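Local coordinates for fatty acid synthase 1, isoform A (Drosophila melanogaster, PDB 6FN6), which carries the dehydratase, enoylreductase and ketoreductase modifying region of an insect fatty acid synthase, which reduces and dehydrates growing acyl chains during fatty acid synthesis, at the interface of chains A and B. Numbering follows the deposited sequence. Chains: chain A/B, Fatty acid synthase 1, isoform A.

The interface of chains A and B. Residues chain A 230; chain B 773-774, 777-778.
A:Asp230, in the loop between strands 223-228 and 233-236 of the dehydratase's C-terminal hotdog fold, meets the end of helix 768-775 and the following loop of chain B, a segment of the zinc-binding dehydrogenase-type sequence family to which the enoylreductase belongs. The patch is part of a two-fold symmetric interface between two copies of the protein, probably that of the synthase dimer. The case illustrates how a charged residue can meet its partner through van der Waals contacts, its carboxylate touching backbone as well as side-chain carbons. Followed outward, CB of A:Asp230 comes first to the backbone O of B:Leu773, 3.8 Å away. CG lies next to the alpha carbon of B:Lys777, at 3.8 Å. From there the carboxylate forks: OD1 lies 4.0 Å from the carbonyl carbon of B:Lys777. OD2 reaches in to 3.4 Å from CA of the same residue, and the backbone O of B:Arg774 also lies near it. With CG swung beside its own backbone N (chi1 -69°), A:Asp230 sends the carboxylate toward the alpha carbon of B:Lys777. The lysine runs extended beyond CG; its CB and CG pass alongside OD2, while NZ ends 6.7 Å from that oxygen, where the opposite charges could add a weak long-range attraction. Elsewhere on the same residue, the backbone O of A:Asp230 rests against the aliphatic side chain of B:Leu773, with CB at 3.5 Å and CD1 also touching. An alanine at A:Asp230 would probably leave a gap beside the alpha carbon of B:Lys777 and remove a negative charge near the lysine. The centre of this patch lies about 51 Å from B:His24, the likely proton acceptor of the dehydratase, and exchanging the chains gives a twin of the contact.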
loop_
_atom_site.group_PDB
_atom_site.type_symbol
_atom_site.label_atom_id
_atom_site.label_comp_id
_atom_site.label_asym_id
_atom_site.label_seq_id
_atom_site.Cartn_x
_atom_site.Cartn_y
_atom_site.Cartn_z
ATOM N N ASP A 230 8.856 3.956 -24.604
ATOM C CA ASP A 230 8.811 5.078 -23.671
ATOM C C ASP A 230 7.584 5.006 -22.762
ATOM O O ASP A 230 7.697 5.164 -21.546
ATOM C CB ASP A 230 8.810 6.409 -24.427
ATOM C CG ASP A 230 10.132 6.694 -25.104
ATOM O OD1 ASP A 230 10.957 5.762 -25.209
ATOM O OD2 ASP A 230 10.345 7.850 -25.534
ATOM N N LEU B 773 6.401 10.674 -20.034
ATOM C CA LEU B 773 7.274 9.565 -20.408
ATOM C C LEU B 773 7.854 9.783 -21.803
ATOM O O LEU B 773 9.001 9.422 -22.070
ATOM C CB LEU B 773 6.525 8.230 -20.354
ATOM C CG LEU B 773 6.081 7.721 -18.980
ATOM C CD1 LEU B 773 5.315 6.412 -19.123
ATOM C CD2 LEU B 773 7.261 7.547 -18.039
ATOM N N ARG B 774 7.061 10.368 -22.695
ATOM C CA ARG B 774 7.530 10.657 -24.046
ATOM C C ARG B 774 8.638 11.706 -24.017
ATOM O O ARG B 774 9.637 11.583 -24.721
ATOM C CB ARG B 774 6.374 11.123 -24.938
ATOM C CG ARG B 774 6.001 10.112 -26.013
ATOM C CD ARG B 774 5.055 10.690 -27.054
ATOM N NE ARG B 774 3.703 10.883 -26.535
ATOM C CZ ARG B 774 2.728 9.982 -26.623
ATOM N NH1 ARG B 774 2.943 8.807 -27.205
ATOM N NH2 ARG B 774 1.531 10.253 -26.122
ATOM N N LYS B 777 11.700 10.291 -22.341
ATOM C CA LYS B 777 12.172 9.078 -22.998
ATOM C C LYS B 777 12.217 7.881 -22.048
ATOM O O LYS B 777 13.154 7.084 -22.081
ATOM C CB LYS B 777 13.555 9.314 -23.605
ATOM C CG LYS B 777 13.517 10.128 -24.887
ATOM C CD LYS B 777 14.891 10.240 -25.522
ATOM C CE LYS B 777 14.791 10.639 -26.984
ATOM N NZ LYS B 777 16.105 10.552 -27.680
ATOM N N GLY B 778 11.197 7.759 -21.204
ATOM C CA GLY B 778 11.077 6.619 -20.312
ATOM C C GLY B 778 11.821 6.779 -19.002
ATOM O O GLY B 778 11.664 5.968 -18.090
#